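Local coordinates for protein diguanylate cyclase (Marinobacter aquaeolei VT8, PDB 3IGN) that probably condenses two GTP molecules into the second messenger c-di-GMP through its GGDEF domain, the part modelled here with c-di-GMP bound, at residues S102-C107 with N164-S169; A70-N75 with E108-A113. All coordinates share one frame; numbering follows the deposited sequence.

Interaction 1: residues S102-C107 with N164-S169; sequences SARVIC and NKVVVS. With C2E (9,9'-[(2R,3R,3aS,5S,7aR,9R,10R,10aS,12S,14aR)-3,5,10,12-tetrahydroxy-5,12-dioxidooctahydro-2H,7H-difuro[3,2-d:3',2'-j][1,3,7,9,2,8]tetraoxadiphosphacyclododecine-2,9-diyl]bis(2-amino-1,9-dihydro-6H-purin-6-one)), chain B.
Cys107 and Val166 make the closely packed end of this contact, where helix 100-115 lies over edge strand 166-168. The CB of Cys107 sits 3.9 Å from CG1 of Val166, with CG2 of the same valine slightly farther off, so the cysteine methylene faces both branches. Ile134 of the adjoining strand 130-136 touches both side chains and extends this apolar patch into the sheet.

The other end is polar and open to solvent. Arg104 leaves the helix with CG anti to its backbone nitrogen (chi1 -168°) and bends at chi3, which brings the guanidinium across Val168 at about a right angle. The CG2 methyl of that valine lies over one guanidinium face, toward the rim, 3.3 Å from NH2. Water 1 sits at the edge of the group, in its plane; it accepts from Arg104 NH2 at 3.3 Å and from the backbone N of Val168 at 3.0 Å.

On the opposite side of the helix is c-di-GMP (chain B). Val105 CG1 comes within 3.4 Å of the sugar carbon C5', and Ile106 lays its CB 3.6 Å from guanine C5, while its CD1 reaches toward O6. Cutting Ile106 back to an alanine removes CG1, CG2 and CD1, and would probably leave guanine C4 and O6 without aliphatic cover, CB alone remaining. With Arg78 and Asp81, this face is consistent with the inhibitory I-site of GGDEF domains.

Helix and strand thus meet through carbon at Cys107 and, at Arg104, through a methyl on the guanidinium and a shared water, so the arginine end may rearrange more readily.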
ATOM      1  N   SER A 102      -1.747   7.724  13.531  1.00 29.93           N
ATOM      2  CA  SER A 102      -0.379   7.955  13.074  1.00 27.40           C
ATOM      3  C   SER A 102      -0.186   7.412  11.665  1.00 27.12           C
ATOM      4  O   SER A 102       0.580   7.965  10.871  1.00 24.75           O
ATOM      5  CB  SER A 102       0.618   7.295  14.028  1.00 28.51           C
ATOM      6  OG  SER A 102       0.556   7.912  15.300  1.00 29.07           O
ATOM      7  N   ALA A 103      -0.856   6.304  11.369  1.00 26.69           N
ATOM      8  CA  ALA A 103      -0.779   5.702  10.044  1.00 26.16           C
ATOM      9  C   ALA A 103      -1.328   6.672   8.999  1.00 25.59           C
ATOM     10  O   ALA A 103      -0.807   6.784   7.894  1.00 26.76           O
ATOM     11  CB  ALA A 103      -1.569   4.398  10.025  1.00 24.34           C
ATOM     12  N   ARG A 104      -2.376   7.390   9.365  1.00 25.97           N
ATOM     13  CA  ARG A 104      -2.973   8.344   8.445  1.00 29.13           C
ATOM     14  C   ARG A 104      -1.945   9.381   7.996  1.00 30.36           C
ATOM     15  O   ARG A 104      -1.942   9.789   6.846  1.00 31.44           O
ATOM     16  CB  ARG A 104      -4.166   9.012   9.119  1.00 32.18           C
ATOM     17  CG  ARG A 104      -5.038   9.817   8.170  1.00 38.52           C
ATOM     18  CD  ARG A 104      -5.909  10.779   8.936  1.00 42.91           C
ATOM     19  NE  ARG A 104      -7.088  10.149   9.513  1.00 46.99           N
ATOM     20  CZ  ARG A 104      -8.082   9.642   8.797  1.00 50.43           C
ATOM     21  NH1 ARG A 104      -8.029   9.689   7.476  1.00 50.93           N
ATOM     22  NH2 ARG A 104      -9.128   9.100   9.404  1.00 49.79           N
ATOM     23  N   VAL A 105      -1.048   9.772   8.894  1.00 29.92           N
ATOM     24  CA  VAL A 105      -0.017  10.758   8.565  1.00 29.42           C
ATOM     25  C   VAL A 105       0.915  10.292   7.451  1.00 29.79           C
ATOM     26  O   VAL A 105       1.126  11.012   6.480  1.00 33.47           O
ATOM     27  CB  VAL A 105       0.845  11.119   9.810  1.00 27.44           C
ATOM     28  CG1 VAL A 105       1.953  12.072   9.400  1.00 28.02           C
ATOM     29  CG2 VAL A 105      -0.026  11.720  10.884  1.00 27.49           C
ATOM     30  N   ILE A 106       1.479   9.096   7.589  1.00 28.44           N
ATOM     31  CA  ILE A 106       2.367   8.575   6.563  1.00 29.11           C
ATOM     32  C   ILE A 106       1.571   8.334   5.283  1.00 29.71           C
ATOM     33  O   ILE A 106       2.056   8.610   4.187  1.00 30.75           O
ATOM     34  CB  ILE A 106       3.073   7.254   7.038  1.00 29.74           C
ATOM     35  CG1 ILE A 106       3.387   6.336   5.849  1.00 32.91           C
ATOM     36  CG2 ILE A 106       2.227   6.538   8.058  1.00 28.26           C
ATOM     37  CD1 ILE A 106       4.557   6.777   4.997  1.00 35.56           C
ATOM     38  N   CYS A 107       0.346   7.831   5.416  1.00 27.44           N
ATOM     39  CA  CYS A 107      -0.473   7.586   4.238  1.00 27.39           C
ATOM     40  C   CYS A 107      -0.766   8.884   3.482  1.00 29.12           C
ATOM     41  O   CYS A 107      -0.642   8.935   2.262  1.00 30.70           O
ATOM     42  CB  CYS A 107      -1.768   6.875   4.636  1.00 25.36           C
ATOM     43  SG  CYS A 107      -1.517   5.107   5.021  1.00 27.72           S
ATOM     44  N   ASN A 164      -8.574   9.099  -4.312  1.00 29.91           N
ATOM     45  CA  ASN A 164      -7.550  10.074  -3.917  1.00 29.65           C
ATOM     46  C   ASN A 164      -7.761  10.460  -2.462  1.00 31.82           C
ATOM     47  O   ASN A 164      -7.800  11.640  -2.101  1.00 33.14           O
ATOM     48  CB  ASN A 164      -7.598  11.319  -4.811  1.00 32.52           C
ATOM     49  CG  ASN A 164      -6.464  12.283  -4.523  1.00 34.26           C
ATOM     50  OD1 ASN A 164      -5.387  11.875  -4.080  1.00 34.95           O
ATOM     51  ND2 ASN A 164      -6.693  13.568  -4.789  1.00 35.05           N
ATOM     52  N   LYS A 165      -7.874   9.438  -1.622  1.00 31.36           N
ATOM     53  CA  LYS A 165      -8.132   9.644  -0.208  1.00 31.36           C
ATOM     54  C   LYS A 165      -7.691   8.463   0.637  1.00 29.63           C
ATOM     55  O   LYS A 165      -7.432   7.374   0.126  1.00 28.73           O
ATOM     56  CB  LYS A 165      -9.627   9.851   0.003  1.00 32.24           C
ATOM     57  CG  LYS A 165     -10.458   8.792  -0.735  1.00 33.48           C
ATOM     58  CD  LYS A 165     -11.889   8.727  -0.241  1.00 34.72           C
ATOM     59  CE  LYS A 165     -12.452  10.099   0.010  1.00 36.53           C
ATOM     60  NZ  LYS A 165     -13.348  10.048   1.193  1.00 36.74           N
ATOM     61  N   VAL A 166      -7.639   8.702   1.944  1.00 29.02           N
ATOM     62  CA  VAL A 166      -7.250   7.692   2.918  1.00 26.67           C
ATOM     63  C   VAL A 166      -8.446   7.425   3.816  1.00 26.34           C
ATOM     64  O   VAL A 166      -9.048   8.362   4.341  1.00 28.22           O
ATOM     65  CB  VAL A 166      -6.126   8.190   3.847  1.00 27.38           C
ATOM     66  CG1 VAL A 166      -5.614   7.041   4.709  1.00 28.38           C
ATOM     67  CG2 VAL A 166      -5.031   8.816   3.058  1.00 27.08           C
ATOM     68  N   VAL A 167      -8.782   6.153   4.008  1.00 24.37           N
ATOM     69  CA  VAL A 167      -9.893   5.805   4.881  1.00 24.03           C
ATOM     70  C   VAL A 167      -9.398   4.876   5.974  1.00 24.78           C
ATOM     71  O   VAL A 167      -8.668   3.930   5.701  1.00 24.97           O
ATOM     72  CB  VAL A 167     -11.038   5.094   4.117  1.00 21.79           C
ATOM     73  CG1 VAL A 167     -12.004   4.447   5.120  1.00 24.64           C
ATOM     74  CG2 VAL A 167     -11.793   6.103   3.261  1.00 25.01           C
ATOM     75  N   VAL A 168      -9.787   5.163   7.208  1.00 26.75           N
ATOM     76  CA  VAL A 168      -9.405   4.330   8.339  1.00 26.24           C
ATOM     77  C   VAL A 168     -10.574   3.406   8.661  1.00 27.24           C
ATOM     78  O   VAL A 168     -11.724   3.852   8.730  1.00 28.53           O
ATOM     79  CB  VAL A 168      -9.081   5.181   9.582  1.00 25.11           C
ATOM     80  CG1 VAL A 168      -8.860   4.283  10.786  1.00 22.91           C
ATOM     81  CG2 VAL A 168      -7.852   6.038   9.322  1.00 28.26           C
ATOM     82  N   SER A 169     -10.278   2.119   8.844  1.00 25.51           N
ATOM     83  CA  SER A 169     -11.298   1.133   9.168  1.00 29.67           C
ATOM     84  C   SER A 169     -11.838   1.391  10.568  1.00 33.25           C
ATOM     85  O   SER A 169     -11.070   1.585  11.508  1.00 30.85           O
ATOM     86  CB  SER A 169     -10.710  -0.277   9.110  1.00 31.08           C
ATOM     87  OG  SER A 169     -11.644  -1.236   9.585  1.00 33.72           O
TER
HETATM   88  P1  C2E B 401       4.828  14.284  11.841  1.00 45.08           P
HETATM   89  O2P C2E B 401       5.361  13.733  10.426  1.00 36.06           O
HETATM   90  O1P C2E B 401       3.704  15.224  11.613  1.00 44.19           O
HETATM   91  O5' C2E B 401       4.329  13.100  12.771  1.00 44.27           O
HETATM   92  C5' C2E B 401       3.728  11.976  12.254  1.00 40.56           C
HETATM   93  C4' C2E B 401       3.386  10.943  13.324  1.00 36.23           C
HETATM   94  O4' C2E B 401       2.789   9.875  12.575  1.00 33.64           O
HETATM   95  C3' C2E B 401       4.654  10.393  14.026  1.00 35.80           C
HETATM   96  O3' C2E B 401       4.760  10.551  15.449  1.00 38.84           O
HETATM   97  C2' C2E B 401       4.753   8.948  13.573  1.00 35.77           C
HETATM   98  O2' C2E B 401       4.790   8.067  14.695  1.00 42.75           O
HETATM   99  C1' C2E B 401       3.610   8.689  12.601  1.00 34.91           C
HETATM  100  N9  C2E B 401       4.351   8.517  11.329  1.00 32.70           N
HETATM  101  C8  C2E B 401       4.668   9.497  10.408  1.00 30.70           C
HETATM  102  N7  C2E B 401       5.340   9.023   9.426  1.00 29.88           N
HETATM  103  C5  C2E B 401       5.515   7.705   9.625  1.00 28.62           C
HETATM  104  C6  C2E B 401       6.169   6.677   8.901  1.00 28.31           C
HETATM  105  O6  C2E B 401       6.738   6.921   7.846  1.00 27.77           O
HETATM  106  N1  C2E B 401       6.150   5.406   9.418  1.00 27.46           N
HETATM  107  C2  C2E B 401       5.509   5.130  10.607  1.00 26.90           C
HETATM  108  N2  C2E B 401       5.503   3.851  11.093  1.00 27.87           N
HETATM  109  N3  C2E B 401       4.899   6.084  11.294  1.00 28.74           N
HETATM  110  C4  C2E B 401       4.877   7.360  10.846  1.00 28.55           C
HETATM  111  P11 C2E B 401       6.298  10.875  15.831  1.00 37.85           P
HETATM  112  O21 C2E B 401       7.308   9.718  15.332  1.00 36.51           O
HETATM  113  O11 C2E B 401       6.435  11.038  17.295  1.00 37.37           O
HETATM  114  O5A C2E B 401       6.589  12.253  15.081  1.00 45.07           O
HETATM  115  C5A C2E B 401       7.833  12.835  15.010  1.00 44.24           C
HETATM  116  C4A C2E B 401       7.796  14.165  14.259  1.00 40.32           C
HETATM  117  O4A C2E B 401       9.167  14.547  14.106  1.00 41.10           O
HETATM  118  C3A C2E B 401       7.142  14.083  12.865  1.00 41.99           C
HETATM  119  O3A C2E B 401       6.048  14.944  12.647  1.00 46.25           O
HETATM  120  C2A C2E B 401       8.253  14.318  11.881  1.00 44.33           C
HETATM  121  O2A C2E B 401       7.976  15.411  10.994  1.00 50.49           O
HETATM  122  C1A C2E B 401       9.527  14.512  12.682  1.00 40.96           C
HETATM  123  N91 C2E B 401      10.237  13.270  12.281  1.00 36.77           N
HETATM  124  C81 C2E B 401      10.310  12.078  12.977  1.00 35.10           C
HETATM  125  N71 C2E B 401      10.991  11.203  12.314  1.00 34.13           N
HETATM  126  C51 C2E B 401      11.407  11.750  11.157  1.00 34.61           C
HETATM  127  C61 C2E B 401      12.168  11.273  10.051  1.00 35.49           C
HETATM  128  O61 C2E B 401      12.597  10.132  10.038  1.00 35.67           O
HETATM  129  N11 C2E B 401      12.410  12.125   9.006  1.00 37.66           N
HETATM  130  C21 C2E B 401      11.921  13.413   9.017  1.00 37.87           C
HETATM  131  N21 C2E B 401      12.180  14.242   7.953  1.00 37.82           N
HETATM  132  N31 C2E B 401      11.207  13.869  10.041  1.00 36.92           N
HETATM  133  C41 C2E B 401      10.930  13.082  11.116  1.00 36.32           C
HETATM  134  O   HOH W   1     -11.411   7.674   7.510  1.00 32.07           O

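Interaction 2: residues A70-N75 with E108-A113; sequences ADVTRN and ERIREA. With C2E (9,9'-[(2R,3R,3aS,5S,7aR,9R,10R,10aS,12S,14aR)-3,5,10,12-tetrahydroxy-5,12-dioxidooctahydro-2H,7H-difuro[3,2-d:3',2'-j][1,3,7,9,2,8]tetraoxadiphosphacyclododecine-2,9-diyl]bis(2-amino-1,9-dihydro-6H-purin-6-one)), chain C.
Ile110 holds CG1 anti to its carbonyl carbon (chi1 -76°) and extends beyond it (chi2 179°), which carries CD1 from helix 100-115 to Thr73 on helix 59-74. There CD1 lies 4.1 Å from Thr73 CA and about as far from CG2, the methyl that the threonine places anti to its own backbone nitrogen. The hydroxyl is thereby left to bond Thr69 O, one turn back in the same helix, and the threonine offers carbon to the isoleucine. Val72 makes the remaining contacts: its CG1 meets the Ala113 methyl at 3.7 Å and also approaches Ile110 CG2. The small Ala113 methyl lets the valine come close.

Arg109, beside Ile110, turns to the ligand instead. Its guanidinium lies over a guanine of c-di-GMP (chain C), with N3 above the centre of the group and CZ 3.2 Å from it. NH2 bonds Asn76 O and also O6 of the chain B c-di-GMP; together these restrict how the group can turn. Arg109 so touches both ligands in the probable inhibitory I-site.

Away from helix 59-74, Arg111 grips Glu108 side-on in a salt bridge: NE reaches OE1 at 2.9 Å and NH2 reaches OE2 at 2.8 Å. Both bonds are nearly straight and meet the oxygens from above the carboxylate plane; Arg111 NH1 also pairs with Glu115.

The two helix segments run roughly antiparallel, at 143° with their axes 9.9 Å apart. Beneath them, Ile93 of strand 90-96 touches both Thr73 and Ile110, so the pair packs side by side on the central sheet.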
ATOM      1  N   ALA A  70       5.939   2.811  -6.232  1.00 30.76           N
ATOM      2  CA  ALA A  70       6.803   2.052  -5.338  1.00 33.19           C
ATOM      3  C   ALA A  70       7.945   2.937  -4.853  1.00 32.63           C
ATOM      4  O   ALA A  70       8.337   2.875  -3.690  1.00 31.88           O
ATOM      5  CB  ALA A  70       7.358   0.828  -6.056  1.00 31.27           C
ATOM      6  N   ASP A  71       8.486   3.757  -5.750  1.00 33.34           N
ATOM      7  CA  ASP A  71       9.578   4.643  -5.381  1.00 34.72           C
ATOM      8  C   ASP A  71       9.119   5.672  -4.362  1.00 32.43           C
ATOM      9  O   ASP A  71       9.827   5.950  -3.395  1.00 32.51           O
ATOM     10  CB  ASP A  71      10.154   5.342  -6.616  1.00 37.15           C
ATOM     11  CG  ASP A  71      10.897   4.386  -7.527  1.00 43.82           C
ATOM     12  OD1 ASP A  71      11.369   3.340  -7.033  1.00 46.13           O
ATOM     13  OD2 ASP A  71      11.021   4.681  -8.733  1.00 48.15           O
ATOM     14  N   VAL A  72       7.935   6.234  -4.572  1.00 32.05           N
ATOM     15  CA  VAL A  72       7.399   7.216  -3.641  1.00 32.35           C
ATOM     16  C   VAL A  72       7.233   6.555  -2.276  1.00 34.01           C
ATOM     17  O   VAL A  72       7.556   7.143  -1.242  1.00 33.28           O
ATOM     18  CB  VAL A  72       6.030   7.750  -4.111  1.00 32.31           C
ATOM     19  CG1 VAL A  72       5.391   8.579  -3.010  1.00 33.14           C
ATOM     20  CG2 VAL A  72       6.210   8.604  -5.368  1.00 32.83           C
ATOM     21  N   THR A  73       6.740   5.321  -2.288  1.00 30.93           N
ATOM     22  CA  THR A  73       6.514   4.571  -1.056  1.00 28.86           C
ATOM     23  C   THR A  73       7.839   4.283  -0.356  1.00 31.24           C
ATOM     24  O   THR A  73       8.017   4.606   0.818  1.00 29.66           O
ATOM     25  CB  THR A  73       5.811   3.237  -1.356  1.00 28.83           C
ATOM     26  OG1 THR A  73       4.574   3.493  -2.032  1.00 30.67           O
ATOM     27  CG2 THR A  73       5.538   2.465  -0.065  1.00 28.99           C
ATOM     28  N   ARG A  74       8.764   3.677  -1.093  1.00 32.36           N
ATOM     29  CA  ARG A  74      10.073   3.329  -0.559  1.00 35.66           C
ATOM     30  C   ARG A  74      10.792   4.533   0.040  1.00 35.85           C
ATOM     31  O   ARG A  74      11.416   4.428   1.096  1.00 34.81           O
ATOM     32  CB  ARG A  74      10.939   2.702  -1.660  1.00 38.38           C
ATOM     33  CG  ARG A  74      12.374   2.408  -1.237  1.00 44.62           C
ATOM     34  CD  ARG A  74      13.201   1.842  -2.378  1.00 48.62           C
ATOM     35  NE  ARG A  74      12.710   0.541  -2.821  1.00 53.51           N
ATOM     36  CZ  ARG A  74      12.112   0.321  -3.986  1.00 54.04           C
ATOM     37  NH1 ARG A  74      11.928   1.318  -4.842  1.00 55.09           N
ATOM     38  NH2 ARG A  74      11.698  -0.899  -4.294  1.00 52.96           N
ATOM     39  N   ASN A  75      10.688   5.682  -0.619  1.00 37.05           N
ATOM     40  CA  ASN A  75      11.360   6.883  -0.144  1.00 41.92           C
ATOM     41  C   ASN A  75      10.566   7.698   0.868  1.00 41.63           C
ATOM     42  O   ASN A  75      11.031   8.734   1.334  1.00 43.73           O
ATOM     43  CB  ASN A  75      11.741   7.766  -1.335  1.00 46.37           C
ATOM     44  CG  ASN A  75      12.689   7.069  -2.289  1.00 49.71           C
ATOM     45  OD1 ASN A  75      13.740   6.580  -1.881  1.00 52.57           O
ATOM     46  ND2 ASN A  75      12.325   7.020  -3.564  1.00 51.15           N
ATOM     47  N   GLU A 108      -1.134   9.932   4.210  1.00 31.05           N
ATOM     48  CA  GLU A 108      -1.417  11.222   3.587  1.00 31.88           C
ATOM     49  C   GLU A 108      -0.174  11.768   2.891  1.00 32.94           C
ATOM     50  O   GLU A 108      -0.262  12.310   1.790  1.00 32.46           O
ATOM     51  CB  GLU A 108      -1.904  12.217   4.639  1.00 35.55           C
ATOM     52  CG  GLU A 108      -2.065  13.649   4.140  1.00 38.34           C
ATOM     53  CD  GLU A 108      -3.128  13.793   3.064  1.00 40.96           C
ATOM     54  OE1 GLU A 108      -3.842  12.803   2.778  1.00 39.49           O
ATOM     55  OE2 GLU A 108      -3.252  14.907   2.510  1.00 41.85           O
ATOM     56  N   ARG A 109       0.982  11.620   3.535  1.00 32.88           N
ATOM     57  CA  ARG A 109       2.229  12.103   2.957  1.00 33.70           C
ATOM     58  C   ARG A 109       2.467  11.390   1.631  1.00 32.75           C
ATOM     59  O   ARG A 109       2.886  12.006   0.657  1.00 33.39           O
ATOM     60  CB  ARG A 109       3.401  11.856   3.916  1.00 35.39           C
ATOM     61  CG  ARG A 109       4.660  12.625   3.549  1.00 36.63           C
ATOM     62  CD  ARG A 109       5.707  12.576   4.660  1.00 36.13           C
ATOM     63  NE  ARG A 109       6.222  11.227   4.877  1.00 33.90           N
ATOM     64  CZ  ARG A 109       6.050  10.536   5.999  1.00 32.75           C
ATOM     65  NH1 ARG A 109       5.377  11.065   7.008  1.00 32.03           N
ATOM     66  NH2 ARG A 109       6.548   9.311   6.106  1.00 32.61           N
ATOM     67  N   ILE A 110       2.185  10.091   1.586  1.00 31.52           N
ATOM     68  CA  ILE A 110       2.356   9.343   0.348  1.00 29.34           C
ATOM     69  C   ILE A 110       1.290   9.772  -0.668  1.00 30.50           C
ATOM     70  O   ILE A 110       1.596  10.001  -1.843  1.00 28.74           O
ATOM     71  CB  ILE A 110       2.254   7.809   0.575  1.00 28.13           C
ATOM     72  CG1 ILE A 110       3.540   7.279   1.219  1.00 27.11           C
ATOM     73  CG2 ILE A 110       2.031   7.107  -0.752  1.00 27.72           C
ATOM     74  CD1 ILE A 110       3.523   5.780   1.493  1.00 28.06           C
ATOM     75  N   ARG A 111       0.040   9.886  -0.221  1.00 33.20           N
ATOM     76  CA  ARG A 111      -1.042  10.300  -1.118  1.00 34.68           C
ATOM     77  C   ARG A 111      -0.696  11.615  -1.794  1.00 34.67           C
ATOM     78  O   ARG A 111      -0.820  11.752  -3.007  1.00 35.71           O
ATOM     79  CB  ARG A 111      -2.356  10.497  -0.358  1.00 34.26           C
ATOM     80  CG  ARG A 111      -3.580  10.688  -1.266  1.00 34.58           C
ATOM     81  CD  ARG A 111      -4.735  11.341  -0.517  1.00 35.98           C
ATOM     82  NE  ARG A 111      -4.355  12.663  -0.030  1.00 38.22           N
ATOM     83  CZ  ARG A 111      -4.138  13.713  -0.814  1.00 39.78           C
ATOM     84  NH1 ARG A 111      -4.279  13.604  -2.129  1.00 37.11           N
ATOM     85  NH2 ARG A 111      -3.748  14.866  -0.289  1.00 42.03           N
ATOM     86  N   GLU A 112      -0.268  12.587  -0.996  1.00 35.62           N
ATOM     87  CA  GLU A 112       0.072  13.903  -1.521  1.00 37.07           C
ATOM     88  C   GLU A 112       1.263  13.851  -2.467  1.00 38.38           C
ATOM     89  O   GLU A 112       1.271  14.521  -3.500  1.00 38.73           O
ATOM     90  CB  GLU A 112       0.362  14.866  -0.370  1.00 40.27           C
ATOM     91  CG  GLU A 112       0.216  16.332  -0.748  1.00 46.90           C
ATOM     92  CD  GLU A 112       0.370  17.259   0.447  1.00 55.86           C
ATOM     93  OE1 GLU A 112      -0.055  16.870   1.556  1.00 59.70           O
ATOM     94  OE2 GLU A 112       0.902  18.378   0.274  1.00 58.97           O
ATOM     95  N   ALA A 113       2.270  13.056  -2.120  1.00 37.70           N
ATOM     96  CA  ALA A 113       3.455  12.942  -2.960  1.00 37.78           C
ATOM     97  C   ALA A 113       3.075  12.370  -4.320  1.00 38.08           C
ATOM     98  O   ALA A 113       3.638  12.747  -5.347  1.00 36.69           O
ATOM     99  CB  ALA A 113       4.494  12.057  -2.288  1.00 37.92           C
TER
HETATM  100  P1  C2E C 402      14.299   5.957   8.252  1.00 36.09           P
HETATM  101  O2P C2E C 402      13.321   5.908   9.529  1.00 31.48           O
HETATM  102  O1P C2E C 402      14.432   4.627   7.647  1.00 32.47           O
HETATM  103  O5' C2E C 402      13.764   6.960   7.135  1.00 42.04           O
HETATM  104  C5' C2E C 402      12.432   7.168   6.866  1.00 40.57           C
HETATM  105  C4' C2E C 402      12.252   8.139   5.695  1.00 36.11           C
HETATM  106  O4' C2E C 402      10.836   8.272   5.559  1.00 33.55           O
HETATM  107  C3' C2E C 402      12.841   9.530   6.026  1.00 39.97           C
HETATM  108  O3' C2E C 402      13.864  10.057   5.174  1.00 44.81           O
HETATM  109  C2' C2E C 402      11.639  10.451   6.169  1.00 39.19           C
HETATM  110  O2' C2E C 402      11.718  11.618   5.347  1.00 43.91           O
HETATM  111  C1' C2E C 402      10.395   9.602   5.940  1.00 36.48           C
HETATM  112  N9  C2E C 402       9.800   9.598   7.288  1.00 34.11           N
HETATM  113  C8  C2E C 402       9.884   8.600   8.229  1.00 33.36           C
HETATM  114  N7  C2E C 402       9.276   8.924   9.307  1.00 30.78           N
HETATM  115  C5  C2E C 402       8.751  10.147   9.155  1.00 32.82           C
HETATM  116  C6  C2E C 402       7.994  10.999   9.993  1.00 33.63           C
HETATM  117  O6  C2E C 402       7.702  10.652  11.120  1.00 32.92           O
HETATM  118  N1  C2E C 402       7.610  12.222   9.511  1.00 36.75           N
HETATM  119  C2  C2E C 402       7.949  12.618   8.232  1.00 36.64           C
HETATM  120  N2  C2E C 402       7.546  13.849   7.780  1.00 36.09           N
HETATM  121  N3  C2E C 402       8.663  11.827   7.434  1.00 35.26           N
HETATM  122  C4  C2E C 402       9.072  10.600   7.855  1.00 34.37           C
HETATM  123  P11 C2E C 402      14.931  10.873   6.055  1.00 47.14           P
HETATM  124  O21 C2E C 402      14.254  12.052   6.914  1.00 41.34           O
HETATM  125  O11 C2E C 402      15.987  11.450   5.187  1.00 47.11           O
HETATM  126  O5A C2E C 402      15.539   9.784   7.020  1.00 46.22           O
HETATM  127  C5A C2E C 402      16.383  10.097   8.045  1.00 40.97           C
HETATM  128  C4A C2E C 402      16.821   8.846   8.774  1.00 37.90           C
HETATM  129  O4A C2E C 402      17.521   9.311   9.924  1.00 38.38           O
HETATM  130  C3A C2E C 402      15.655   7.928   9.203  1.00 38.72           C
HETATM  131  O3A C2E C 402      15.718   6.593   8.707  1.00 36.87           O
HETATM  132  C2A C2E C 402      15.653   7.999  10.704  1.00 40.71           C
HETATM  133  O2A C2E C 402      15.808   6.700  11.271  1.00 44.29           O
HETATM  134  C1A C2E C 402      16.764   8.952  11.121  1.00 39.12           C
HETATM  135  N91 C2E C 402      15.947  10.086  11.635  1.00 38.42           N
HETATM  136  C81 C2E C 402      15.747  11.319  11.051  1.00 37.04           C
HETATM  137  N71 C2E C 402      14.960  12.048  11.779  1.00 36.62           N
HETATM  138  C51 C2E C 402      14.594  11.356  12.869  1.00 37.70           C
HETATM  139  C61 C2E C 402      13.770  11.636  13.989  1.00 37.86           C
HETATM  140  O61 C2E C 402      13.207  12.713  14.085  1.00 39.06           O
HETATM  141  N11 C2E C 402      13.616  10.671  14.950  1.00 36.80           N
HETATM  142  C21 C2E C 402      14.250   9.453  14.832  1.00 36.51           C
HETATM  143  N21 C2E C 402      14.084   8.513  15.810  1.00 38.47           N
HETATM  144  N31 C2E C 402      15.025   9.182  13.788  1.00 35.72           N
HETATM  145  C41 C2E C 402      15.226  10.093  12.806  1.00 36.62           C

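In the fold
From the N terminus, the chain first supplies segment 70-75, at the end of helix 59-74. It then passes the ligand-binding residues Arg78 and Asp81 and the hairpin of strands 82-85 and 90-96 before entering helix 100-115. That helix gives 102-107 to interaction 1 and, directly after, 108-113 to interaction 2, closing the loop begun at 70-75. Interaction 1 closes later, when the chain returns through strand 130-136 and helix 144-160 to edge strand 166-168. The two loops therefore cross rather than nest. Helix 100-115 joins helix 59-74 to the sheet edge, and a probable hydrogen bond from Arg111 NH1 to Asn164 OD1 links the contacts directly.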